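Local coordinates for protein thymidylate kinase (Ehrlichia chaffeensis, PDB 3LD9) that probably phosphorylates dTMP to dTDP with ATP as phosphate donor, serving both de novo and salvage routes to dTTP, at residues A[80-92]-A[115-129]. Residues are numbered along the deposited sequence; the frame is centred on the assembly and turned at random.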
loop_
_atom_site.group_PDB
_atom_site.type_symbol
_atom_site.label_atom_id
_atom_site.label_comp_id
_atom_site.label_asym_id
_atom_site.label_seq_id
_atom_site.Cartn_x
_atom_site.Cartn_y
_atom_site.Cartn_z
ATOM N N ASP A 80 8.355 17.510 16.422
ATOM C CA ASP A 80 9.314 17.109 17.458
ATOM C C ASP A 80 10.337 16.177 16.815
ATOM O O ASP A 80 9.972 15.276 16.051
ATOM C CB ASP A 80 8.589 16.400 18.594
ATOM C CG ASP A 80 9.533 15.749 19.587
ATOM O OD1 ASP A 80 10.011 16.452 20.500
ATOM O OD2 ASP A 80 9.792 14.538 19.467
ATOM N N SER A 81 11.618 16.394 17.102
ATOM C CA SER A 81 12.651 15.642 16.396
ATOM C C SER A 81 12.569 14.140 16.707
ATOM O O SER A 81 12.824 13.318 15.830
ATOM C CB SER A 81 14.029 16.184 16.732
ATOM O OG SER A 81 14.134 16.303 18.134
ATOM N N LEU A 82 12.199 13.772 17.934
ATOM C CA LEU A 82 12.041 12.343 18.260
ATOM C C LEU A 82 10.849 11.715 17.499
ATOM O O LEU A 82 10.938 10.603 16.993
ATOM C CB LEU A 82 11.961 12.140 19.778
ATOM C CG LEU A 82 11.822 10.726 20.352
ATOM C CD1 LEU A 82 13.040 9.819 19.996
ATOM C CD2 LEU A 82 11.673 10.808 21.868
ATOM N N SER A 83 9.740 12.435 17.388
ATOM C CA SER A 83 8.634 11.983 16.574
ATOM C C SER A 83 9.096 11.752 15.149
ATOM O O SER A 83 8.792 10.696 14.540
ATOM C CB SER A 83 7.485 13.001 16.623
ATOM O OG SER A 83 6.362 12.568 15.881
ATOM N N GLU A 84 9.858 12.703 14.604
ATOM C CA GLU A 84 10.260 12.624 13.206
ATOM C C GLU A 84 11.146 11.402 12.983
ATOM O O GLU A 84 10.975 10.667 12.006
ATOM C CB GLU A 84 10.969 13.903 12.755
ATOM C CG GLU A 84 11.471 13.898 11.291
ATOM C CD GLU A 84 12.276 15.144 10.931
ATOM O OE1 GLU A 84 12.782 15.797 11.829
ATOM O OE2 GLU A 84 12.430 15.454 9.744
ATOM N N LEU A 85 12.079 11.173 13.886
ATOM C CA LEU A 85 12.897 9.965 13.836
ATOM C C LEU A 85 12.010 8.706 13.780
ATOM O O LEU A 85 12.217 7.833 12.956
ATOM C CB LEU A 85 13.811 9.909 15.056
ATOM C CG LEU A 85 14.458 8.569 15.382
ATOM C CD1 LEU A 85 15.390 8.157 14.262
ATOM C CD2 LEU A 85 15.224 8.696 16.679
ATOM N N LEU A 86 11.017 8.631 14.653
ATOM C CA LEU A 86 10.209 7.429 14.727
ATOM C C LEU A 86 9.360 7.267 13.468
ATOM O O LEU A 86 9.149 6.133 13.008
ATOM C CB LEU A 86 9.359 7.413 16.006
ATOM C CG LEU A 86 10.247 7.210 17.260
ATOM C CD1 LEU A 86 9.598 7.812 18.495
ATOM C CD2 LEU A 86 10.647 5.743 17.503
ATOM N N PHE A 87 8.901 8.365 12.872
ATOM C CA PHE A 87 8.164 8.219 11.609
ATOM C C PHE A 87 9.100 7.619 10.572
ATOM O O PHE A 87 8.705 6.684 9.858
ATOM C CB PHE A 87 7.573 9.523 11.072
ATOM C CG PHE A 87 6.271 9.902 11.691
ATOM C CD1 PHE A 87 5.142 9.160 11.462
ATOM C CD2 PHE A 87 6.174 11.052 12.461
ATOM C CE1 PHE A 87 3.907 9.533 12.036
ATOM C CE2 PHE A 87 4.997 11.424 13.046
ATOM C CZ PHE A 87 3.853 10.662 12.839
ATOM N N PHE A 88 10.335 8.100 10.515
ATOM C CA PHE A 88 11.300 7.582 9.524
ATOM C C PHE A 88 11.652 6.115 9.757
ATOM O O PHE A 88 11.927 5.393 8.818
ATOM C CB PHE A 88 12.617 8.372 9.481
ATOM C CG PHE A 88 12.496 9.795 8.997
ATOM C CD1 PHE A 88 11.445 10.214 8.212
ATOM C CD2 PHE A 88 13.500 10.709 9.333
ATOM C CE1 PHE A 88 11.364 11.539 7.788
ATOM C CE2 PHE A 88 13.459 12.026 8.893
ATOM C CZ PHE A 88 12.371 12.448 8.125
ATOM N N ILE A 89 11.685 5.699 11.019
ATOM C CA ILE A 89 12.009 4.319 11.364
ATOM C C ILE A 89 10.808 3.409 10.990
ATOM O O ILE A 89 10.986 2.354 10.388
ATOM C CB ILE A 89 12.447 4.215 12.842
ATOM C CG1 ILE A 89 13.769 4.962 13.059
ATOM C CG2 ILE A 89 12.591 2.776 13.260
ATOM C CD1 ILE A 89 15.021 4.271 12.427
ATOM N N ALA A 90 9.589 3.856 11.269
ATOM C CA ALA A 90 8.394 3.133 10.811
ATOM C C ALA A 90 8.341 2.952 9.277
ATOM O O ALA A 90 8.045 1.884 8.777
ATOM C CB ALA A 90 7.130 3.842 11.299
ATOM N N MET A 91 8.651 4.004 8.550
ATOM C CA MET A 91 8.633 3.976 7.075
ATOM C C MET A 91 9.721 3.052 6.549
ATOM O O MET A 91 9.520 2.310 5.572
ATOM C CB MET A 91 8.826 5.402 6.530
ATOM C CG MET A 91 7.647 6.317 6.849
ATOM S SD MET A 91 7.962 8.098 6.683
ATOM C CE MET A 91 7.831 8.181 4.920
ATOM N N ARG A 92 10.876 3.101 7.208
ATOM C CA ARG A 92 12.025 2.216 6.893
ATOM C C ARG A 92 11.637 0.743 7.056
ATOM O O ARG A 92 11.909 -0.075 6.182
ATOM C CB ARG A 92 13.216 2.525 7.782
ATOM C CG ARG A 92 14.404 1.571 7.542
ATOM C CD ARG A 92 15.717 2.159 8.023
ATOM N NE ARG A 92 15.891 3.431 7.353
ATOM C CZ ARG A 92 16.386 4.534 7.864
ATOM N NH1 ARG A 92 16.856 4.593 9.090
ATOM N NH2 ARG A 92 16.401 5.611 7.092
ATOM N N PHE A 115 19.330 6.221 3.506
ATOM C CA PHE A 115 19.026 5.037 4.298
ATOM C C PHE A 115 19.496 5.277 5.731
ATOM O O PHE A 115 19.438 6.401 6.204
ATOM C CB PHE A 115 19.682 3.807 3.676
ATOM C CG PHE A 115 19.066 2.500 4.100
ATOM C CD1 PHE A 115 17.705 2.288 3.979
ATOM C CD2 PHE A 115 19.851 1.468 4.593
ATOM C CE1 PHE A 115 17.134 1.106 4.369
ATOM C CE2 PHE A 115 19.275 0.257 4.954
ATOM C CZ PHE A 115 17.901 0.093 4.847
ATOM N N ILE A 116 19.972 4.234 6.409
ATOM C CA ILE A 116 20.262 4.281 7.827
ATOM C C ILE A 116 21.301 5.330 8.228
ATOM O O ILE A 116 21.248 5.818 9.339
ATOM C CB ILE A 116 20.752 2.908 8.376
ATOM C CG1 ILE A 116 22.105 2.498 7.745
ATOM C CG2 ILE A 116 19.656 1.839 8.216
ATOM C CD1 ILE A 116 22.560 1.099 8.128
ATOM N N ASP A 117 22.251 5.659 7.351
ATOM C CA ASP A 117 23.289 6.608 7.761
ATOM C C ASP A 117 22.778 8.065 7.766
ATOM O O ASP A 117 23.203 8.865 8.592
ATOM C CB ASP A 117 24.558 6.453 6.902
ATOM C CG ASP A 117 25.095 5.043 6.927
ATOM O OD1 ASP A 117 25.295 4.498 8.046
ATOM O OD2 ASP A 117 25.283 4.471 5.836
ATOM N N SER A 118 21.865 8.406 6.857
ATOM C CA SER A 118 21.226 9.723 6.936
ATOM C C SER A 118 20.601 9.959 8.316
ATOM O O SER A 118 20.666 11.053 8.855
ATOM C CB SER A 118 20.178 9.907 5.828
ATOM O OG SER A 118 20.876 10.181 4.582
ATOM N N THR A 119 19.998 8.920 8.872
ATOM C CA THR A 119 19.291 9.046 10.147
ATOM C C THR A 119 20.227 9.341 11.285
ATOM O O THR A 119 19.924 10.183 12.118
ATOM C CB THR A 119 18.458 7.795 10.469
ATOM O OG1 THR A 119 17.730 7.420 9.304
ATOM C CG2 THR A 119 17.488 8.103 11.576
ATOM N N ILE A 120 21.378 8.686 11.324
ATOM C CA ILE A 120 22.420 9.016 12.323
ATOM C C ILE A 120 22.942 10.438 12.144
ATOM O O ILE A 120 23.070 11.208 13.113
ATOM C CB ILE A 120 23.625 8.022 12.230
ATOM C CG1 ILE A 120 23.238 6.667 12.842
ATOM C CG2 ILE A 120 24.843 8.595 12.909
ATOM C CD1 ILE A 120 23.301 6.666 14.387
ATOM N N ALA A 121 23.243 10.805 10.900
ATOM C CA ALA A 121 23.784 12.132 10.639
ATOM C C ALA A 121 22.780 13.248 10.945
ATOM O O ALA A 121 23.121 14.226 11.586
ATOM C CB ALA A 121 24.318 12.233 9.174
ATOM N N TYR A 122 21.543 13.104 10.483
ATOM C CA TYR A 122 20.556 14.156 10.686
ATOM C C TYR A 122 19.910 14.095 12.068
ATOM O O TYR A 122 19.921 15.098 12.796
ATOM C CB TYR A 122 19.503 14.139 9.589
ATOM C CG TYR A 122 19.994 14.798 8.321
ATOM C CD1 TYR A 122 20.679 14.077 7.337
ATOM C CD2 TYR A 122 19.814 16.156 8.132
ATOM C CE1 TYR A 122 21.121 14.698 6.178
ATOM C CE2 TYR A 122 20.265 16.788 6.995
ATOM C CZ TYR A 122 20.910 16.066 6.021
ATOM O OH TYR A 122 21.365 16.763 4.915
ATOM N N GLN A 123 19.328 12.948 12.438
ATOM C CA GLN A 123 18.589 12.872 13.712
ATOM C C GLN A 123 19.539 12.840 14.916
ATOM O O GLN A 123 19.201 13.351 16.000
ATOM C CB GLN A 123 17.654 11.654 13.763
ATOM C CG GLN A 123 16.286 11.855 13.042
ATOM C CD GLN A 123 16.446 12.382 11.630
ATOM O OE1 GLN A 123 16.881 11.649 10.763
ATOM N NE2 GLN A 123 16.125 13.656 11.404
ATOM N N GLY A 124 20.701 12.226 14.730
ATOM C CA GLY A 124 21.661 12.063 15.814
ATOM C C GLY A 124 22.605 13.254 15.988
ATOM O O GLY A 124 22.544 13.971 16.964
ATOM N N TYR A 125 23.473 13.478 15.015
ATOM C CA TYR A 125 24.412 14.602 15.112
ATOM C C TYR A 125 23.687 15.929 14.965
ATOM O O TYR A 125 23.865 16.825 15.781
ATOM C CB TYR A 125 25.509 14.469 14.067
ATOM C CG TYR A 125 26.592 13.485 14.443
ATOM C CD1 TYR A 125 26.362 12.117 14.416
ATOM C CD2 TYR A 125 27.862 13.926 14.805
ATOM C CE1 TYR A 125 27.381 11.204 14.748
ATOM C CE2 TYR A 125 28.887 13.025 15.138
ATOM C CZ TYR A 125 28.631 11.670 15.114
ATOM O OH TYR A 125 29.632 10.792 15.436
ATOM N N GLY A 126 22.860 16.048 13.934
ATOM C CA GLY A 126 22.086 17.267 13.704
ATOM C C GLY A 126 21.203 17.661 14.882
ATOM O O GLY A 126 21.418 18.705 15.516
ATOM N N GLN A 127 20.237 16.806 15.194
ATOM C CA GLN A 127 19.230 17.095 16.217
ATOM C C GLN A 127 19.620 16.676 17.642
ATOM O O GLN A 127 18.913 16.985 18.571
ATOM C CB GLN A 127 17.906 16.425 15.865
ATOM C CG GLN A 127 17.432 16.647 14.443
ATOM C CD GLN A 127 16.438 17.756 14.338
ATOM O OE1 GLN A 127 16.620 18.811 14.949
ATOM N NE2 GLN A 127 15.341 17.510 13.608
ATOM N N GLY A 128 20.725 15.959 17.817
ATOM C CA GLY A 128 21.204 15.627 19.169
ATOM C C GLY A 128 20.626 14.362 19.773
ATOM O O GLY A 128 20.832 14.103 20.959
ATOM N N ILE A 129 19.901 13.563 18.980
ATOM C CA ILE A 129 19.321 12.345 19.516
ATOM C C ILE A 129 20.407 11.285 19.655
ATOM O O ILE A 129 21.293 11.146 18.813
ATOM C CB ILE A 129 18.156 11.809 18.670
ATOM C CG1 ILE A 129 17.018 12.842 18.678
ATOM C CG2 ILE A 129 17.664 10.481 19.245
ATOM C CD1 ILE A 129 15.956 12.613 17.698
HETATM O O HOH W 1 16.298 18.360 18.391
HETATM O O HOH W 2 14.671 14.845 13.707
HETATM O O HOH W 3 12.114 18.086 13.135
#
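Leu85 lies over the aliphatic part of Gln123, with its CB 3.7 Å from Gln123 CG. Its two methyls part from there. CD1 presses on Thr119 CG2 at 3.4 Å, tighter than a usual carbon contact, and CD2 rests on Ile129 CG2. Gln123 folds back at chi2 (51°), which brings OE1 to the edge of the Phe88 ring, near its plane. The amide stands 77° from that ring.

At one end, Arg92 reaches Thr119. Both NH1 (3.0 Å) and NH2 (3.2 Å) of Arg92 donate to Thr119 OG1, which lies in the guanidinium plane. The backbone of Phe115 and Ile116 covers one guanidinium face. Asn138 also hydrogen-bonds NH1, and Glu59 forms a salt bridge with NH2. Together these partners limit how far the guanidinium can turn.

The other end is wetter. One water accepts hydrogen bonds from Gln123 NE2 and Gln127 NE2 and donates to Ser81 O and to Glu84 OE1, the last at 2.8 Å. A second water links Ser81 OG to Gln127 O.

Segment 81-92 of helix 81-105 runs nearly antiparallel to helix 116-126, at 167°, with axes 10.6 Å apart. Strand 109-113 of the central parallel sheet leads into helix 116-126, consistent with a P-loop kinase fold; Phe115 lies about 9 Å from Lys34 of the predicted ATP site, between side chains. Helix 173-189 packs against helix 116-126, helix 64-74 touches helix 81-105, and Leu86 and Ala90 meet a second subunit.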